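Local coordinates for bifunctional protein PutA (Bdellovibrio bacteriovorus, PDB 5UR2) that probably oxidises proline to glutamate in two steps, using a flavin-dependent proline dehydrogenase and an NAD-dependent aldehyde dehydrogenase carried on one polypeptide, at residues B[275-280]-B[327-332]; B[312-315]-B[321-324]. All blocks are in the same frame, centred on the assembly; numbering follows the deposited sequence.

Contact 1 (B[275-280]-B[327-332]); sequences YLRDSF and KAESDA. With P5F (N-propargylglycine-modified flavin adenine dinucleotide), chain F.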
loop_
_atom_site.group_PDB
_atom_site.type_symbol
_atom_site.label_atom_id
_atom_site.label_comp_id
_atom_site.label_asym_id
_atom_site.label_seq_id
_atom_site.Cartn_x
_atom_site.Cartn_y
_atom_site.Cartn_z
ATOM N N TYR B 275 3.765 44.486 0.104
ATOM C CA TYR B 275 3.162 43.196 0.406
ATOM C C TYR B 275 4.068 42.313 1.254
ATOM O O TYR B 275 3.658 41.198 1.607
ATOM C CB TYR B 275 2.732 42.477 -0.888
ATOM C CG TYR B 275 3.795 41.851 -1.787
ATOM C CD1 TYR B 275 5.167 42.088 -1.613
ATOM C CD2 TYR B 275 3.402 41.031 -2.858
ATOM C CE1 TYR B 275 6.117 41.494 -2.477
ATOM C CE2 TYR B 275 4.329 40.446 -3.715
ATOM C CZ TYR B 275 5.680 40.666 -3.526
ATOM O OH TYR B 275 6.575 40.079 -4.409
ATOM N N LEU B 276 5.275 42.780 1.593
ATOM C CA LEU B 276 6.161 42.041 2.484
ATOM C C LEU B 276 5.827 42.349 3.939
ATOM O O LEU B 276 5.568 43.507 4.298
ATOM C CB LEU B 276 7.630 42.380 2.229
ATOM C CG LEU B 276 8.182 41.937 0.866
ATOM C CD1 LEU B 276 9.663 42.303 0.737
ATOM C CD2 LEU B 276 7.935 40.439 0.640
ATOM N N ARG B 277 5.871 41.304 4.781
ATOM C CA ARG B 277 5.599 41.485 6.209
ATOM C C ARG B 277 6.619 42.403 6.892
ATOM O O ARG B 277 6.279 43.077 7.876
ATOM C CB ARG B 277 5.556 40.119 6.919
ATOM C CG ARG B 277 4.423 39.221 6.421
ATOM C CD ARG B 277 4.469 37.769 6.954
ATOM N NE ARG B 277 3.421 36.990 6.290
ATOM C CZ ARG B 277 2.141 36.966 6.665
ATOM N NH1 ARG B 277 1.728 37.664 7.715
ATOM N NH2 ARG B 277 1.262 36.258 5.979
ATOM N N ASP B 278 7.856 42.469 6.393
ATOM C CA ASP B 278 8.878 43.265 7.064
ATOM C C ASP B 278 9.083 44.629 6.421
ATOM O O ASP B 278 9.998 45.361 6.805
ATOM C CB ASP B 278 10.203 42.477 7.156
ATOM C CG ASP B 278 10.812 42.144 5.806
ATOM O OD1 ASP B 278 10.352 42.680 4.773
ATOM O OD2 ASP B 278 11.769 41.326 5.787
ATOM N N SER B 279 8.200 45.018 5.508
ATOM C CA SER B 279 8.418 46.242 4.758
ATOM C C SER B 279 8.234 47.499 5.617
ATOM O O SER B 279 8.931 48.503 5.399
ATOM C CB SER B 279 7.498 46.244 3.535
ATOM O OG SER B 279 6.130 46.035 3.906
ATOM N N PHE B 280 7.309 47.494 6.579
ATOM C CA PHE B 280 7.194 48.693 7.410
ATOM C C PHE B 280 8.444 48.882 8.262
ATOM O O PHE B 280 8.907 50.010 8.448
ATOM C CB PHE B 280 5.926 48.655 8.273
ATOM C CG PHE B 280 5.729 49.889 9.127
ATOM C CD1 PHE B 280 5.622 51.153 8.540
ATOM C CD2 PHE B 280 5.578 49.784 10.510
ATOM C CE1 PHE B 280 5.432 52.308 9.329
ATOM C CE2 PHE B 280 5.373 50.908 11.299
ATOM C CZ PHE B 280 5.300 52.185 10.710
ATOM N N LYS B 327 -5.139 40.082 0.741
ATOM C CA LYS B 327 -4.740 41.212 -0.095
ATOM C C LYS B 327 -5.002 42.551 0.601
ATOM O O LYS B 327 -4.277 43.526 0.367
ATOM C CB LYS B 327 -5.452 41.145 -1.450
ATOM C CG LYS B 327 -4.815 42.069 -2.506
ATOM C CD LYS B 327 -5.658 43.352 -2.709
ATOM C CE LYS B 327 -4.993 44.308 -3.709
ATOM N NZ LYS B 327 -5.784 45.578 -3.861
ATOM N N ALA B 328 -6.028 42.617 1.451
ATOM C CA ALA B 328 -6.279 43.825 2.225
ATOM C C ALA B 328 -5.135 44.135 3.191
ATOM O O ALA B 328 -4.910 45.311 3.509
ATOM C CB ALA B 328 -7.617 43.711 2.970
ATOM N N GLU B 329 -4.411 43.114 3.679
ATOM C CA GLU B 329 -3.212 43.385 4.481
ATOM C C GLU B 329 -2.184 44.176 3.685
ATOM O O GLU B 329 -1.558 45.096 4.218
ATOM C CB GLU B 329 -2.551 42.098 4.979
ATOM C CG GLU B 329 -3.221 41.406 6.134
ATOM C CD GLU B 329 -2.454 40.168 6.592
ATOM O OE1 GLU B 329 -2.266 39.226 5.785
ATOM O OE2 GLU B 329 -2.012 40.158 7.761
ATOM N N SER B 330 -1.978 43.824 2.409
ATOM C CA SER B 330 -1.019 44.569 1.591
ATOM C C SER B 330 -1.462 46.017 1.393
ATOM O O SER B 330 -0.667 46.950 1.568
ATOM C CB SER B 330 -0.827 43.879 0.246
ATOM O OG SER B 330 -0.216 42.623 0.418
ATOM N N ASP B 331 -2.737 46.227 1.048
ATOM C CA ASP B 331 -3.246 47.584 0.888
ATOM C C ASP B 331 -3.084 48.374 2.185
ATOM O O ASP B 331 -2.552 49.491 2.188
ATOM C CB ASP B 331 -4.725 47.550 0.489
ATOM C CG ASP B 331 -4.964 46.994 -0.926
ATOM O OD1 ASP B 331 -4.022 46.902 -1.749
ATOM O OD2 ASP B 331 -6.133 46.663 -1.214
ATOM N N ALA B 332 -3.480 47.774 3.313
ATOM C CA ALA B 332 -3.419 48.488 4.587
ATOM C C ALA B 332 -1.983 48.822 4.953
ATOM O O ALA B 332 -1.695 49.924 5.437
ATOM C CB ALA B 332 -4.076 47.666 5.701
HETATM P PA P5F F . -3.714 46.381 -6.618
HETATM O O1A P5F F . -4.388 47.431 -5.672
HETATM O O2A P5F F . -4.582 45.494 -7.362
HETATM O O5B P5F F . -2.826 45.380 -5.929
HETATM C C5B P5F F . -2.403 44.137 -6.475
HETATM C C4B P5F F . -1.248 43.598 -5.618
HETATM O O4B P5F F . -1.658 43.108 -4.363
HETATM C C3B P5F F . -0.438 42.476 -6.199
HETATM O O3B P5F F . 0.459 42.905 -7.151
HETATM C C2B P5F F . 0.229 41.915 -5.008
HETATM O O2B P5F F . 1.338 42.687 -4.700
HETATM C C1B P5F F . -0.795 42.087 -3.945
HETATM N N9A P5F F . -1.593 40.914 -3.691
HETATM C C8A P5F F . -2.383 40.208 -4.588
HETATM N N7A P5F F . -2.972 39.199 -3.934
HETATM C C5A P5F F . -2.601 39.219 -2.588
HETATM C C6A P5F F . -2.877 38.428 -1.474
HETATM N N6A P5F F . -3.758 37.299 -1.577
HETATM N N1A P5F F . -2.322 38.712 -0.280
HETATM C C2A P5F F . -1.492 39.766 -0.131
HETATM N N3A P5F F . -1.179 40.542 -1.210
HETATM C C4A P5F F . -1.705 40.310 -2.419
HETATM N N1 P5F F . 6.927 45.268 -8.039
HETATM C C2 P5F F . 8.086 44.754 -7.348
HETATM O O2 P5F F . 7.913 43.692 -6.489
HETATM N N3 P5F F . 9.380 45.337 -7.540
HETATM C C4 P5F F . 9.589 46.433 -8.413
HETATM O O4 P5F F . 10.881 46.955 -8.553
HETATM C C4X P5F F . 8.369 46.971 -9.150
HETATM N N5 P5F F . 8.487 48.007 -10.174
HETATM C C5X P5F F . 7.249 48.746 -10.490
HETATM C C6 P5F F . 7.332 50.125 -11.064
HETATM C C7 P5F F . 6.147 50.870 -11.287
HETATM C C7M P5F F . 6.245 52.264 -11.867
HETATM C C8 P5F F . 4.871 50.315 -10.966
HETATM C C8M P5F F . 3.591 51.080 -11.185
HETATM C C9 P5F F . 4.784 49.012 -10.420
HETATM C C9A P5F F . 6.025 48.221 -10.185
HETATM N N10 P5F F . 5.933 46.882 -9.599
HETATM C C10 P5F F . 7.111 46.385 -8.945
HETATM C "C1'" P5F F . 4.656 46.134 -9.496
HETATM C "C2'" P5F F . 3.834 46.543 -8.273
HETATM O "O2'" P5F F . 4.492 46.117 -7.141
HETATM C "C3'" P5F F . 2.399 46.012 -8.253
HETATM O "O3'" P5F F . 2.443 44.634 -8.223
HETATM C "C4'" P5F F . 1.544 46.420 -9.444
HETATM O "O4'" P5F F . 2.020 47.643 -9.889
HETATM C "C5'" P5F F . 0.022 46.410 -9.199
HETATM O "O5'" P5F F . -0.357 46.896 -7.927
HETATM P P P5F F . -1.625 47.862 -7.629
HETATM O O1P P5F F . -1.537 48.833 -6.389
HETATM O O2P P5F F . -1.826 48.504 -9.052
HETATM O O3P P5F F . -2.900 46.837 -7.776
HETATM C C21 P5F F . 9.786 46.499 -11.872
HETATM C C22 P5F F . 9.194 47.358 -11.015
HETATM C C23 P5F F . 11.109 45.797 -11.517
#
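Y275 and S330 bring their backbones to 4.6 Å between CA atoms, where a loop ending in a type I turn from L276 to S279 meets the first turns of helix 327-343. Y275 CB lies 3.2 Å from S330 OG, and the same hydroxyl donates a 2.8 Å hydrogen bond to N3A of the adenine of the N-propargylglycine-modified FAD. With CG set between its own N and carbonyl carbon (chi1 74°), the tyrosine ring rises past the adenosine ribose, CD2 being 3.2 Å from O2B; its OH bonds to the backbone N of Y306. The loop follows strand 268-273 of the proline dehydrogenase (βα)8 barrel, so the nucleotide is gripped between elements emerging after successive barrel strands. K327 lays CB and CG over one face of the adenine, CB 3.6 Å from C5A. A bend at chi2 (-103°) then carries its chain past the ribose to the adenosine-side phosphate (PA), where NZ donates a 2.9 Å hydrogen bond to O1A. D331, one helical turn on, receives NZ on the syn lone pair of OD2, while OD1 forms a salt bridge with K303; two lysines on one carboxylate probably favour its ionised form. Further along the loop, R277 NH1 and E329 OE2 stay 4.5 Å apart, an attraction of charges without a directed N-H; T454 OG1 is hydrogen-bonded to both side chains, through R277 NH2 and E329 OE1.

Contact 2 (B[312-315]-B[321-324]); sequences IEAE and VPVY. With P5F (N-propargylglycine-modified flavin adenine dinucleotide), chain F.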
loop_
_atom_site.group_PDB
_atom_site.type_symbol
_atom_site.label_atom_id
_atom_site.label_comp_id
_atom_site.label_asym_id
_atom_site.label_seq_id
_atom_site.Cartn_x
_atom_site.Cartn_y
_atom_site.Cartn_z
ATOM N N ILE B 312 4.658 30.009 -3.368
ATOM C CA ILE B 312 5.074 28.687 -3.848
ATOM C C ILE B 312 6.468 28.348 -3.322
ATOM O O ILE B 312 6.704 27.264 -2.775
ATOM C CB ILE B 312 5.022 28.639 -5.386
ATOM C CG1 ILE B 312 3.581 28.734 -5.879
ATOM C CG2 ILE B 312 5.657 27.364 -5.925
ATOM C CD1 ILE B 312 3.476 29.018 -7.384
ATOM N N GLU B 313 7.403 29.287 -3.458
ATOM C CA GLU B 313 8.773 29.076 -2.999
ATOM C C GLU B 313 8.823 28.772 -1.506
ATOM O O GLU B 313 9.480 27.821 -1.075
ATOM C CB GLU B 313 9.614 30.311 -3.327
ATOM C CG GLU B 313 11.077 30.180 -2.967
ATOM C CD GLU B 313 11.824 29.191 -3.855
ATOM O OE1 GLU B 313 11.265 28.734 -4.883
ATOM O OE2 GLU B 313 12.979 28.868 -3.508
ATOM N N ALA B 314 8.130 29.572 -0.699
ATOM C CA ALA B 314 8.163 29.359 0.745
ATOM C C ALA B 314 7.542 28.014 1.125
ATOM O O ALA B 314 8.020 27.335 2.043
ATOM C CB ALA B 314 7.450 30.505 1.473
ATOM N N GLU B 315 6.456 27.626 0.465
ATOM C CA GLU B 315 5.882 26.325 0.795
ATOM C C GLU B 315 6.815 25.180 0.380
ATOM O O GLU B 315 7.030 24.233 1.149
ATOM C CB GLU B 315 4.510 26.173 0.153
ATOM C CG GLU B 315 3.774 24.912 0.655
ATOM C CD GLU B 315 2.318 24.881 0.257
ATOM O OE1 GLU B 315 1.771 25.943 -0.134
ATOM O OE2 GLU B 315 1.719 23.788 0.329
ATOM N N VAL B 321 6.108 32.201 5.052
ATOM C CA VAL B 321 5.680 32.934 3.862
ATOM C C VAL B 321 5.976 34.419 4.078
ATOM O O VAL B 321 5.437 35.013 5.021
ATOM C CB VAL B 321 4.200 32.652 3.575
ATOM C CG1 VAL B 321 3.716 33.448 2.370
ATOM C CG2 VAL B 321 4.028 31.182 3.363
ATOM N N PRO B 322 6.862 35.045 3.281
ATOM C CA PRO B 322 7.242 36.440 3.554
ATOM C C PRO B 322 6.222 37.481 3.118
ATOM O O PRO B 322 6.342 38.637 3.548
ATOM C CB PRO B 322 8.557 36.607 2.772
ATOM C CG PRO B 322 8.400 35.722 1.626
ATOM C CD PRO B 322 7.646 34.495 2.159
ATOM N N VAL B 323 5.251 37.131 2.279
ATOM C CA VAL B 323 4.208 38.068 1.862
ATOM C C VAL B 323 2.988 37.875 2.750
ATOM O O VAL B 323 2.772 36.802 3.323
ATOM C CB VAL B 323 3.836 37.906 0.371
ATOM C CG1 VAL B 323 4.987 38.364 -0.521
ATOM C CG2 VAL B 323 3.477 36.450 0.059
ATOM N N TYR B 324 2.209 38.948 2.911
ATOM C CA TYR B 324 0.852 38.787 3.410
ATOM C C TYR B 324 0.086 37.908 2.446
ATOM O O TYR B 324 0.358 37.905 1.243
ATOM C CB TYR B 324 0.121 40.134 3.533
ATOM C CG TYR B 324 0.779 41.126 4.434
ATOM C CD1 TYR B 324 0.748 40.966 5.820
ATOM C CD2 TYR B 324 1.449 42.228 3.907
ATOM C CE1 TYR B 324 1.354 41.905 6.667
ATOM C CE2 TYR B 324 2.071 43.153 4.733
ATOM C CZ TYR B 324 2.021 42.989 6.104
ATOM O OH TYR B 324 2.625 43.918 6.903
HETATM P PA P5F F . -3.714 46.381 -6.618
HETATM O O1A P5F F . -4.388 47.431 -5.672
HETATM O O2A P5F F . -4.582 45.494 -7.362
HETATM O O5B P5F F . -2.826 45.380 -5.929
HETATM C C5B P5F F . -2.403 44.137 -6.475
HETATM C C4B P5F F . -1.248 43.598 -5.618
HETATM O O4B P5F F . -1.658 43.108 -4.363
HETATM C C3B P5F F . -0.438 42.476 -6.199
HETATM O O3B P5F F . 0.459 42.905 -7.151
HETATM C C2B P5F F . 0.229 41.915 -5.008
HETATM O O2B P5F F . 1.338 42.687 -4.700
HETATM C C1B P5F F . -0.795 42.087 -3.945
HETATM N N9A P5F F . -1.593 40.914 -3.691
HETATM C C8A P5F F . -2.383 40.208 -4.588
HETATM N N7A P5F F . -2.972 39.199 -3.934
HETATM C C5A P5F F . -2.601 39.219 -2.588
HETATM C C6A P5F F . -2.877 38.428 -1.474
HETATM N N6A P5F F . -3.758 37.299 -1.577
HETATM N N1A P5F F . -2.322 38.712 -0.280
HETATM C C2A P5F F . -1.492 39.766 -0.131
HETATM N N3A P5F F . -1.179 40.542 -1.210
HETATM C C4A P5F F . -1.705 40.310 -2.419
HETATM N N1 P5F F . 6.927 45.268 -8.039
HETATM C C2 P5F F . 8.086 44.754 -7.348
HETATM O O2 P5F F . 7.913 43.692 -6.489
HETATM N N3 P5F F . 9.380 45.337 -7.540
HETATM C C4 P5F F . 9.589 46.433 -8.413
HETATM O O4 P5F F . 10.881 46.955 -8.553
HETATM C C4X P5F F . 8.369 46.971 -9.150
HETATM N N5 P5F F . 8.487 48.007 -10.174
HETATM C C5X P5F F . 7.249 48.746 -10.490
HETATM C C6 P5F F . 7.332 50.125 -11.064
HETATM C C7 P5F F . 6.147 50.870 -11.287
HETATM C C7M P5F F . 6.245 52.264 -11.867
HETATM C C8 P5F F . 4.871 50.315 -10.966
HETATM C C8M P5F F . 3.591 51.080 -11.185
HETATM C C9 P5F F . 4.784 49.012 -10.420
HETATM C C9A P5F F . 6.025 48.221 -10.185
HETATM N N10 P5F F . 5.933 46.882 -9.599
HETATM C C10 P5F F . 7.111 46.385 -8.945
HETATM C "C1'" P5F F . 4.656 46.134 -9.496
HETATM C "C2'" P5F F . 3.834 46.543 -8.273
HETATM O "O2'" P5F F . 4.492 46.117 -7.141
HETATM C "C3'" P5F F . 2.399 46.012 -8.253
HETATM O "O3'" P5F F . 2.443 44.634 -8.223
HETATM C "C4'" P5F F . 1.544 46.420 -9.444
HETATM O "O4'" P5F F . 2.020 47.643 -9.889
HETATM C "C5'" P5F F . 0.022 46.410 -9.199
HETATM O "O5'" P5F F . -0.357 46.896 -7.927
HETATM P P P5F F . -1.625 47.862 -7.629
HETATM O O1P P5F F . -1.537 48.833 -6.389
HETATM O O2P P5F F . -1.826 48.504 -9.052
HETATM O O3P P5F F . -2.900 46.837 -7.776
HETATM C C21 P5F F . 9.786 46.499 -11.872
HETATM C C22 P5F F . 9.194 47.358 -11.015
HETATM C C23 P5F F . 11.109 45.797 -11.517
#
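A314 presses its methyl group against the start of the 321-324 loop: CB is 3.8 Å from V321 CA and 4.0 Å from V321 CG2. The valine's other methyl, CG1, stands anti to the backbone N (chi1 178°), which leaves CG2 beside that N as the branch that meets the alanine. P322 adds to the same small apolar patch through its ring carbon, P322 CD lying 4.1 Å from A314 CB. No hydrogen bond crosses between the segments; the contact is apolar packing. In the proline dehydrogenase (βα)8 barrel this is a helix and its exit loop folding back on each other, between strand 298-302 and helix 327-343. Around the patch, V321 also packs on T311 of the same helix and on I458, while V323 leans on W307 and E310. W307 NE1 donates to Y324 O, and that carbonyl oxygen sits 3.0 Å from C2A of the adenine of the FAD, on the face away from the K327 side chain. I312 and E315 reach the second subunit, packing on its A980 and P621 respectively.

Following the chain, residues 275-280 come first, just beyond strand 268-273. After helix 279-293 and strand 298-302 the chain enters helix 307-317, whose segment 312-315 closes the short loop of contact 2 with 321-324. Only then does 327-332 return to 275-280 and close the much larger loop of contact 1, so contact 2 nests within contact 1 and nothing crosses. Two backbone hydrogen bonds of 3.0 Å, R277 N to P322 O and Y324 N to Y275 O, sew the contacts together, with a weak bond from R277 NE to V323 O. Contact 1 ties the loop after strand 268-273 to helix 327-343, contact 2 ties helix 307-317 to its exit loop, and both touch the cofactor.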